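Long-range contact in rhamnosidase B (Bacillus sp., PDB 2OKX), which probably removes terminal alpha-L-rhamnose from glycosides as a glycoside hydrolase of family 78: residues P627-A641 and Q698-L712. Numbering follows the deposited sequence.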
ATOM      1  N   PRO A 627     -16.365  -4.192  -9.745  1.00 25.60           N
ATOM      2  CA  PRO A 627     -17.024  -3.410 -10.797  1.00 26.26           C
ATOM      3  C   PRO A 627     -16.854  -1.895 -10.654  1.00 24.59           C
ATOM      4  O   PRO A 627     -16.407  -1.229 -11.584  1.00 25.22           O
ATOM      5  CB  PRO A 627     -18.479  -3.851 -10.689  1.00 24.72           C
ATOM      6  CG  PRO A 627     -18.341  -5.303 -10.295  1.00 25.59           C
ATOM      7  CD  PRO A 627     -17.258  -5.249  -9.234  1.00 25.26           C
ATOM      8  N   ASN A 628     -17.209  -1.355  -9.494  1.00 24.39           N
ATOM      9  CA  ASN A 628     -17.094   0.084  -9.269  1.00 25.41           C
ATOM     10  C   ASN A 628     -15.677   0.621  -9.489  1.00 25.81           C
ATOM     11  O   ASN A 628     -15.508   1.738  -9.977  1.00 27.10           O
ATOM     12  CB  ASN A 628     -17.579   0.436  -7.860  1.00 24.51           C
ATOM     13  CG  ASN A 628     -19.094   0.392  -7.735  1.00 24.71           C
ATOM     14  OD1 ASN A 628     -19.640   0.264  -6.633  1.00 24.78           O
ATOM     15  ND2 ASN A 628     -19.781   0.514  -8.868  1.00 22.26           N
ATOM     16  N   TRP A 629     -14.657  -0.160  -9.136  1.00 24.14           N
ATOM     17  CA  TRP A 629     -13.290   0.304  -9.336  1.00 22.78           C
ATOM     18  C   TRP A 629     -13.024   0.494 -10.824  1.00 23.49           C
ATOM     19  O   TRP A 629     -12.401   1.476 -11.230  1.00 21.32           O
ATOM     20  CB  TRP A 629     -12.269  -0.683  -8.754  1.00 22.33           C
ATOM     21  CG  TRP A 629     -11.982  -0.524  -7.265  1.00 22.50           C
ATOM     22  CD1 TRP A 629     -10.810  -0.832  -6.627  1.00 21.10           C
ATOM     23  CD2 TRP A 629     -12.893  -0.096  -6.240  1.00 22.66           C
ATOM     24  NE1 TRP A 629     -10.935  -0.626  -5.277  1.00 21.51           N
ATOM     25  CE2 TRP A 629     -12.202  -0.177  -5.009  1.00 22.59           C
ATOM     26  CE3 TRP A 629     -14.226   0.345  -6.238  1.00 23.99           C
ATOM     27  CZ2 TRP A 629     -12.797   0.165  -3.790  1.00 22.53           C
ATOM     28  CZ3 TRP A 629     -14.817   0.686  -5.025  1.00 22.25           C
ATOM     29  CH2 TRP A 629     -14.102   0.593  -3.816  1.00 24.01           C
ATOM     30  N   THR A 630     -13.495  -0.441 -11.642  1.00 23.97           N
ATOM     31  CA  THR A 630     -13.285  -0.315 -13.075  1.00 23.77           C
ATOM     32  C   THR A 630     -14.101   0.867 -13.597  1.00 23.80           C
ATOM     33  O   THR A 630     -13.653   1.597 -14.483  1.00 23.78           O
ATOM     34  CB  THR A 630     -13.665  -1.612 -13.812  1.00 25.52           C
ATOM     35  OG1 THR A 630     -12.765  -2.656 -13.414  1.00 25.63           O
ATOM     36  CG2 THR A 630     -13.561  -1.423 -15.322  1.00 23.51           C
ATOM     37  N   PHE A 631     -15.288   1.069 -13.039  1.00 23.43           N
ATOM     38  CA  PHE A 631     -16.114   2.192 -13.462  1.00 24.71           C
ATOM     39  C   PHE A 631     -15.422   3.499 -13.071  1.00 24.73           C
ATOM     40  O   PHE A 631     -15.507   4.491 -13.796  1.00 25.30           O
ATOM     41  CB  PHE A 631     -17.507   2.134 -12.817  1.00 25.89           C
ATOM     42  CG  PHE A 631     -18.281   0.877 -13.134  1.00 24.46           C
ATOM     43  CD1 PHE A 631     -18.031   0.160 -14.300  1.00 23.80           C
ATOM     44  CD2 PHE A 631     -19.270   0.422 -12.267  1.00 25.04           C
ATOM     45  CE1 PHE A 631     -18.757  -1.001 -14.598  1.00 24.69           C
ATOM     46  CE2 PHE A 631     -20.001  -0.736 -12.557  1.00 25.02           C
ATOM     47  CZ  PHE A 631     -19.740  -1.446 -13.726  1.00 24.09           C
ATOM     48  N   PHE A 632     -14.736   3.501 -11.929  1.00 24.23           N
ATOM     49  CA  PHE A 632     -14.037   4.705 -11.486  1.00 22.44           C
ATOM     50  C   PHE A 632     -12.827   4.957 -12.371  1.00 21.53           C
ATOM     51  O   PHE A 632     -12.392   6.101 -12.535  1.00 21.28           O
ATOM     52  CB  PHE A 632     -13.613   4.590 -10.015  1.00 22.72           C
ATOM     53  CG  PHE A 632     -14.769   4.553  -9.054  1.00 25.27           C
ATOM     54  CD1 PHE A 632     -15.988   5.143  -9.386  1.00 27.18           C
ATOM     55  CD2 PHE A 632     -14.647   3.923  -7.819  1.00 25.16           C
ATOM     56  CE1 PHE A 632     -17.067   5.101  -8.504  1.00 26.64           C
ATOM     57  CE2 PHE A 632     -15.717   3.878  -6.934  1.00 27.05           C
ATOM     58  CZ  PHE A 632     -16.933   4.468  -7.278  1.00 27.79           C
ATOM     59  N   TRP A 633     -12.286   3.885 -12.943  1.00 21.63           N
ATOM     60  CA  TRP A 633     -11.147   3.993 -13.846  1.00 22.47           C
ATOM     61  C   TRP A 633     -11.615   4.731 -15.100  1.00 23.58           C
ATOM     62  O   TRP A 633     -10.913   5.593 -15.629  1.00 24.09           O
ATOM     63  CB  TRP A 633     -10.632   2.603 -14.240  1.00 21.25           C
ATOM     64  CG  TRP A 633      -9.634   2.628 -15.373  1.00 23.47           C
ATOM     65  CD1 TRP A 633      -8.350   3.089 -15.326  1.00 23.37           C
ATOM     66  CD2 TRP A 633      -9.856   2.200 -16.724  1.00 23.39           C
ATOM     67  NE1 TRP A 633      -7.757   2.977 -16.563  1.00 24.52           N
ATOM     68  CE2 TRP A 633      -8.659   2.435 -17.440  1.00 25.65           C
ATOM     69  CE3 TRP A 633     -10.950   1.640 -17.399  1.00 25.93           C
ATOM     70  CZ2 TRP A 633      -8.525   2.129 -18.802  1.00 25.74           C
ATOM     71  CZ3 TRP A 633     -10.818   1.336 -18.756  1.00 26.77           C
ATOM     72  CH2 TRP A 633      -9.613   1.582 -19.440  1.00 26.95           C
ATOM     73  N   ILE A 634     -12.804   4.381 -15.584  1.00 24.11           N
ATOM     74  CA  ILE A 634     -13.340   5.036 -16.769  1.00 24.40           C
ATOM     75  C   ILE A 634     -13.548   6.513 -16.444  1.00 24.29           C
ATOM     76  O   ILE A 634     -13.215   7.389 -17.239  1.00 23.77           O
ATOM     77  CB  ILE A 634     -14.676   4.393 -17.205  1.00 25.51           C
ATOM     78  CG1 ILE A 634     -14.412   2.969 -17.716  1.00 24.79           C
ATOM     79  CG2 ILE A 634     -15.337   5.237 -18.293  1.00 24.03           C
ATOM     80  CD1 ILE A 634     -15.669   2.184 -18.062  1.00 26.78           C
ATOM     81  N   LEU A 635     -14.089   6.778 -15.259  1.00 25.66           N
ATOM     82  CA  LEU A 635     -14.320   8.146 -14.812  1.00 24.80           C
ATOM     83  C   LEU A 635     -12.984   8.887 -14.801  1.00 23.51           C
ATOM     84  O   LEU A 635     -12.871   9.988 -15.339  1.00 23.01           O
ATOM     85  CB  LEU A 635     -14.903   8.150 -13.398  1.00 27.01           C
ATOM     86  CG  LEU A 635     -15.849   9.287 -12.993  1.00 30.35           C
ATOM     87  CD1 LEU A 635     -15.906   9.352 -11.478  1.00 29.85           C
ATOM     88  CD2 LEU A 635     -15.393  10.615 -13.560  1.00 29.87           C
ATOM     89  N   ALA A 636     -11.972   8.275 -14.191  1.00 21.26           N
ATOM     90  CA  ALA A 636     -10.652   8.891 -14.111  1.00 20.72           C
ATOM     91  C   ALA A 636     -10.080   9.189 -15.496  1.00 21.65           C
ATOM     92  O   ALA A 636      -9.419  10.212 -15.694  1.00 20.82           O
ATOM     93  CB  ALA A 636      -9.698   7.995 -13.327  1.00 20.77           C
ATOM     94  N   CYS A 637     -10.326   8.293 -16.450  1.00 20.32           N
ATOM     95  CA  CYS A 637      -9.844   8.490 -17.815  1.00 21.90           C
ATOM     96  C   CYS A 637     -10.506   9.729 -18.404  1.00 21.88           C
ATOM     97  O   CYS A 637      -9.845  10.566 -19.015  1.00 22.39           O
ATOM     98  CB  CYS A 637     -10.170   7.273 -18.690  1.00 22.06           C
ATOM     99  SG  CYS A 637      -9.123   5.829 -18.396  1.00 25.37           S
ATOM    100  N   ARG A 638     -11.816   9.838 -18.223  1.00 22.66           N
ATOM    101  CA  ARG A 638     -12.541  10.991 -18.732  1.00 25.32           C
ATOM    102  C   ARG A 638     -12.017  12.262 -18.071  1.00 25.97           C
ATOM    103  O   ARG A 638     -11.727  13.250 -18.743  1.00 26.08           O
ATOM    104  CB  ARG A 638     -14.039  10.871 -18.438  1.00 26.03           C
ATOM    105  CG  ARG A 638     -14.788  12.148 -18.793  1.00 30.44           C
ATOM    106  CD  ARG A 638     -16.248  12.132 -18.399  1.00 34.66           C
ATOM    107  NE  ARG A 638     -16.879  13.399 -18.763  1.00 38.34           N
ATOM    108  CZ  ARG A 638     -18.181  13.649 -18.674  1.00 41.02           C
ATOM    109  NH1 ARG A 638     -19.014  12.719 -18.227  1.00 43.57           N
ATOM    110  NH2 ARG A 638     -18.654  14.833 -19.040  1.00 41.04           N
ATOM    111  N   GLU A 639     -11.900  12.230 -16.746  1.00 25.19           N
ATOM    112  CA  GLU A 639     -11.429  13.392 -16.005  1.00 23.28           C
ATOM    113  C   GLU A 639     -10.011  13.791 -16.391  1.00 21.13           C
ATOM    114  O   GLU A 639      -9.693  14.974 -16.445  1.00 20.99           O
ATOM    115  CB  GLU A 639     -11.547  13.127 -14.501  1.00 22.79           C
ATOM    116  CG  GLU A 639     -12.994  13.145 -14.032  1.00 23.01           C
ATOM    117  CD  GLU A 639     -13.179  12.702 -12.595  1.00 22.67           C
ATOM    118  OE1 GLU A 639     -14.244  13.003 -12.024  1.00 25.03           O
ATOM    119  OE2 GLU A 639     -12.278  12.045 -12.038  1.00 24.45           O
ATOM    120  N   TYR A 640      -9.165  12.808 -16.678  1.00 20.16           N
ATOM    121  CA  TYR A 640      -7.794  13.092 -17.079  1.00 20.90           C
ATOM    122  C   TYR A 640      -7.779  13.724 -18.467  1.00 21.72           C
ATOM    123  O   TYR A 640      -7.050  14.683 -18.719  1.00 20.64           O
ATOM    124  CB  TYR A 640      -6.959  11.808 -17.107  1.00 19.48           C
ATOM    125  CG  TYR A 640      -5.583  12.009 -17.695  1.00 20.32           C
ATOM    126  CD1 TYR A 640      -4.541  12.538 -16.932  1.00 20.26           C
ATOM    127  CD2 TYR A 640      -5.329  11.702 -19.033  1.00 23.37           C
ATOM    128  CE1 TYR A 640      -3.280  12.757 -17.488  1.00 20.89           C
ATOM    129  CE2 TYR A 640      -4.075  11.919 -19.600  1.00 21.64           C
ATOM    130  CZ  TYR A 640      -3.056  12.442 -18.825  1.00 23.69           C
ATOM    131  OH  TYR A 640      -1.817  12.638 -19.387  1.00 24.62           O
ATOM    132  N   ALA A 641      -8.577  13.166 -19.371  1.00 22.18           N
ATOM    133  CA  ALA A 641      -8.657  13.677 -20.734  1.00 22.79           C
ATOM    134  C   ALA A 641      -9.172  15.114 -20.741  1.00 21.73           C
ATOM    135  O   ALA A 641      -8.690  15.952 -21.508  1.00 23.27           O
ATOM    136  CB  ALA A 641      -9.574  12.786 -21.572  1.00 22.09           C
ATOM    137  N   GLN A 698     -23.587  -0.410  -7.819  1.00 27.89           N
ATOM    138  CA  GLN A 698     -22.808  -0.632  -9.037  1.00 28.20           C
ATOM    139  C   GLN A 698     -23.672  -0.599 -10.295  1.00 28.74           C
ATOM    140  O   GLN A 698     -23.173  -0.382 -11.398  1.00 27.72           O
ATOM    141  CB  GLN A 698     -22.005  -1.939  -8.967  1.00 29.33           C
ATOM    142  CG  GLN A 698     -22.759  -3.173  -8.502  1.00 30.28           C
ATOM    143  CD  GLN A 698     -21.839  -4.382  -8.401  1.00 32.43           C
ATOM    144  OE1 GLN A 698     -20.734  -4.286  -7.870  1.00 33.39           O
ATOM    145  NE2 GLN A 698     -22.294  -5.525  -8.904  1.00 31.90           N
ATOM    146  N   ASN A 699     -24.972  -0.810 -10.133  1.00 30.26           N
ATOM    147  CA  ASN A 699     -25.876  -0.745 -11.275  1.00 30.57           C
ATOM    148  C   ASN A 699     -25.957   0.726 -11.680  1.00 29.57           C
ATOM    149  O   ASN A 699     -25.931   1.065 -12.863  1.00 28.91           O
ATOM    150  CB  ASN A 699     -27.258  -1.272 -10.888  1.00 31.47           C
ATOM    151  CG  ASN A 699     -27.447  -2.729 -11.261  1.00 33.21           C
ATOM    152  OD1 ASN A 699     -27.804  -3.048 -12.398  1.00 33.23           O
ATOM    153  ND2 ASN A 699     -27.190  -3.624 -10.311  1.00 28.98           N
ATOM    154  N   LEU A 700     -26.035   1.593 -10.675  1.00 30.06           N
ATOM    155  CA  LEU A 700     -26.109   3.033 -10.892  1.00 29.60           C
ATOM    156  C   LEU A 700     -24.825   3.569 -11.526  1.00 30.30           C
ATOM    157  O   LEU A 700     -24.872   4.374 -12.454  1.00 29.68           O
ATOM    158  CB  LEU A 700     -26.372   3.742  -9.564  1.00 29.34           C
ATOM    159  CG  LEU A 700     -27.718   3.449  -8.890  1.00 30.88           C
ATOM    160  CD1 LEU A 700     -27.700   3.954  -7.459  1.00 28.52           C
ATOM    161  CD2 LEU A 700     -28.848   4.105  -9.687  1.00 30.09           C
ATOM    162  N   PHE A 701     -23.674   3.122 -11.025  1.00 29.21           N
ATOM    163  CA  PHE A 701     -22.403   3.579 -11.570  1.00 29.21           C
ATOM    164  C   PHE A 701     -22.171   3.071 -12.991  1.00 28.99           C
ATOM    165  O   PHE A 701     -21.453   3.698 -13.767  1.00 29.23           O
ATOM    166  CB  PHE A 701     -21.245   3.164 -10.651  1.00 29.64           C
ATOM    167  CG  PHE A 701     -20.965   4.151  -9.545  1.00 30.79           C
ATOM    168  CD1 PHE A 701     -20.806   3.722  -8.230  1.00 31.19           C
ATOM    169  CD2 PHE A 701     -20.846   5.511  -9.822  1.00 31.21           C
ATOM    170  CE1 PHE A 701     -20.534   4.628  -7.206  1.00 29.63           C
ATOM    171  CE2 PHE A 701     -20.572   6.428  -8.805  1.00 33.17           C
ATOM    172  CZ  PHE A 701     -20.416   5.984  -7.492  1.00 31.19           C
ATOM    173  N   LEU A 702     -22.776   1.942 -13.341  1.00 28.79           N
ATOM    174  CA  LEU A 702     -22.616   1.421 -14.696  1.00 28.79           C
ATOM    175  C   LEU A 702     -23.305   2.381 -15.664  1.00 29.12           C
ATOM    176  O   LEU A 702     -22.807   2.645 -16.759  1.00 28.04           O
ATOM    177  CB  LEU A 702     -23.229   0.024 -14.821  1.00 30.44           C
ATOM    178  CG  LEU A 702     -23.197  -0.604 -16.223  1.00 30.29           C
ATOM    179  CD1 LEU A 702     -21.802  -0.515 -16.822  1.00 31.12           C
ATOM    180  CD2 LEU A 702     -23.643  -2.057 -16.133  1.00 29.50           C
ATOM    181  N   VAL A 703     -24.452   2.907 -15.251  1.00 29.70           N
ATOM    182  CA  VAL A 703     -25.184   3.854 -16.082  1.00 31.88           C
ATOM    183  C   VAL A 703     -24.285   5.051 -16.368  1.00 31.69           C
ATOM    184  O   VAL A 703     -24.058   5.407 -17.526  1.00 30.88           O
ATOM    185  CB  VAL A 703     -26.463   4.352 -15.373  1.00 32.45           C
ATOM    186  CG1 VAL A 703     -27.115   5.465 -16.188  1.00 34.19           C
ATOM    187  CG2 VAL A 703     -27.436   3.194 -15.186  1.00 33.61           C
ATOM    188  N   LYS A 704     -23.759   5.656 -15.307  1.00 32.74           N
ATOM    189  CA  LYS A 704     -22.891   6.821 -15.456  1.00 33.09           C
ATOM    190  C   LYS A 704     -21.624   6.503 -16.241  1.00 32.89           C
ATOM    191  O   LYS A 704     -21.145   7.331 -17.013  1.00 33.33           O
ATOM    192  CB  LYS A 704     -22.515   7.398 -14.087  1.00 35.12           C
ATOM    193  CG  LYS A 704     -21.734   8.703 -14.187  1.00 36.91           C
ATOM    194  CD  LYS A 704     -21.278   9.202 -12.832  1.00 41.15           C
ATOM    195  CE  LYS A 704     -20.276  10.341 -12.984  1.00 41.28           C
ATOM    196  NZ  LYS A 704     -19.661  10.709 -11.679  1.00 45.98           N
ATOM    197  N   ALA A 705     -21.078   5.305 -16.042  1.00 32.81           N
ATOM    198  CA  ALA A 705     -19.869   4.896 -16.750  1.00 32.17           C
ATOM    199  C   ALA A 705     -20.155   4.815 -18.248  1.00 32.20           C
ATOM    200  O   ALA A 705     -19.350   5.247 -19.071  1.00 32.58           O
ATOM    201  CB  ALA A 705     -19.390   3.546 -16.234  1.00 32.04           C
ATOM    202  N   LEU A 706     -21.308   4.255 -18.593  1.00 33.04           N
ATOM    203  CA  LEU A 706     -21.711   4.126 -19.990  1.00 33.23           C
ATOM    204  C   LEU A 706     -21.815   5.502 -20.639  1.00 32.10           C
ATOM    205  O   LEU A 706     -21.446   5.683 -21.800  1.00 32.04           O
ATOM    206  CB  LEU A 706     -23.060   3.412 -20.078  1.00 31.99           C
ATOM    207  CG  LEU A 706     -23.032   1.924 -19.727  1.00 32.07           C
ATOM    208  CD1 LEU A 706     -24.438   1.432 -19.426  1.00 29.86           C
ATOM    209  CD2 LEU A 706     -22.404   1.155 -20.881  1.00 29.44           C
ATOM    210  N   ARG A 707     -22.323   6.467 -19.883  1.00 32.12           N
ATOM    211  CA  ARG A 707     -22.469   7.828 -20.387  1.00 32.91           C
ATOM    212  C   ARG A 707     -21.133   8.566 -20.404  1.00 34.15           C
ATOM    213  O   ARG A 707     -20.789   9.219 -21.392  1.00 33.63           O
ATOM    214  CB  ARG A 707     -23.497   8.582 -19.543  1.00 33.37           C
ATOM    215  CG  ARG A 707     -24.908   8.059 -19.746  1.00 35.23           C
ATOM    216  CD  ARG A 707     -25.874   8.561 -18.696  1.00 37.80           C
ATOM    217  NE  ARG A 707     -27.241   8.142 -19.000  1.00 38.80           N
ATOM    218  CZ  ARG A 707     -28.252   8.200 -18.139  1.00 39.52           C
ATOM    219  NH1 ARG A 707     -29.460   7.801 -18.511  1.00 40.22           N
ATOM    220  NH2 ARG A 707     -28.054   8.644 -16.904  1.00 39.83           N
ATOM    221  N   ASP A 708     -20.373   8.454 -19.318  1.00 33.67           N
ATOM    222  CA  ASP A 708     -19.070   9.108 -19.237  1.00 33.35           C
ATOM    223  C   ASP A 708     -18.161   8.659 -20.381  1.00 32.81           C
ATOM    224  O   ASP A 708     -17.305   9.417 -20.837  1.00 30.64           O
ATOM    225  CB  ASP A 708     -18.392   8.789 -17.899  1.00 33.80           C
ATOM    226  CG  ASP A 708     -19.013   9.532 -16.731  1.00 35.62           C
ATOM    227  OD1 ASP A 708     -18.717   9.169 -15.572  1.00 36.77           O
ATOM    228  OD2 ASP A 708     -19.790  10.481 -16.964  1.00 38.35           O
ATOM    229  N   SER A 709     -18.356   7.426 -20.847  1.00 33.78           N
ATOM    230  CA  SER A 709     -17.537   6.874 -21.927  1.00 34.79           C
ATOM    231  C   SER A 709     -17.640   7.680 -23.222  1.00 35.12           C
ATOM    232  O   SER A 709     -16.704   7.704 -24.022  1.00 35.27           O
ATOM    233  CB  SER A 709     -17.932   5.420 -22.205  1.00 35.24           C
ATOM    234  OG  SER A 709     -19.227   5.340 -22.777  1.00 36.87           O
ATOM    235  N   ARG A 710     -18.778   8.332 -23.430  1.00 36.04           N
ATOM    236  CA  ARG A 710     -18.974   9.132 -24.634  1.00 36.79           C
ATOM    237  C   ARG A 710     -17.905  10.211 -24.758  1.00 36.62           C
ATOM    238  O   ARG A 710     -17.358  10.434 -25.840  1.00 35.63           O
ATOM    239  CB  ARG A 710     -20.367   9.770 -24.629  1.00 39.82           C
ATOM    240  CG  ARG A 710     -20.588  10.802 -25.733  1.00 43.21           C
ATOM    241  CD  ARG A 710     -22.061  10.924 -26.088  1.00 47.03           C
ATOM    242  NE  ARG A 710     -22.522   9.760 -26.843  1.00 51.59           N
ATOM    243  CZ  ARG A 710     -23.792   9.517 -27.156  1.00 53.71           C
ATOM    244  NH1 ARG A 710     -24.105   8.430 -27.847  1.00 54.18           N
ATOM    245  NH2 ARG A 710     -24.749  10.352 -26.772  1.00 55.15           N
ATOM    246  N   ALA A 711     -17.603  10.877 -23.645  1.00 35.92           N
ATOM    247  CA  ALA A 711     -16.598  11.933 -23.645  1.00 34.36           C
ATOM    248  C   ALA A 711     -15.290  11.432 -24.251  1.00 33.21           C
ATOM    249  O   ALA A 711     -14.682  12.108 -25.077  1.00 32.78           O
ATOM    250  CB  ALA A 711     -16.366  12.440 -22.222  1.00 35.05           C
ATOM    251  N   LEU A 712     -14.865  10.241 -23.847  1.00 32.74           N
ATOM    252  CA  LEU A 712     -13.628   9.662 -24.363  1.00 33.02           C
ATOM    253  C   LEU A 712     -13.767   9.312 -25.837  1.00 33.94           C
ATOM    254  O   LEU A 712     -12.854   9.545 -26.631  1.00 31.74           O
ATOM    255  CB  LEU A 712     -13.256   8.414 -23.559  1.00 33.10           C
ATOM    256  CG  LEU A 712     -12.840   8.706 -22.114  1.00 33.77           C
ATOM    257  CD1 LEU A 712     -12.821   7.425 -21.297  1.00 34.22           C
ATOM    258  CD2 LEU A 712     -11.476   9.375 -22.116  1.00 32.51           C
TER
HETATM  259  O   HOH W   1     -18.476  -2.641  -7.327  1.00 22.91           O
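Phe631 enters helix 698-712 as a knob, its ring lodged among Gln698, Phe701, Leu702 and Ala705. Leu702 CA lies over one ring face, 4.2 Å from the centroid in a CH-pi contact, while Pro627 O of its own helix sits above the opposite face, toward its margin. Beside it, Phe632 turns its CE1-CZ edge onto the face of Phe701; the centroids are 4.9 Å apart and the planes stand at 82°, a T-shaped pair. A water accepts from Asn628 N and donates to Gln698 OE1, joining the N-terminal end of helix 627-641 to Gln698. Phe631 CB and CD1 pack on Ala705 CB. The axes of the two segments approach to 8.9 Å and run in the same general direction, inclined by 29°. Leu712 returns the knob among Ile634, Cys637, Arg638 and Ala641, its CD1 3.7 Å from Cys637 CB.

On the looser flank Arg638 and Ala711 are partly exposed, whereas Asp708 is buried. Arg638, extended, runs past the Ala711 methyl over one guanidinium face, and NH1 reaches Asp708 OD2 at 2.7 Å. The salt bridge is short, but its hydrogen bond is weak, with only 122° at the hydrogen. Apolar interlocking therefore carries most of this alpha-barrel helix pair, with a single salt bridge at the partly exposed flank, from Arg638 to the buried Asp708.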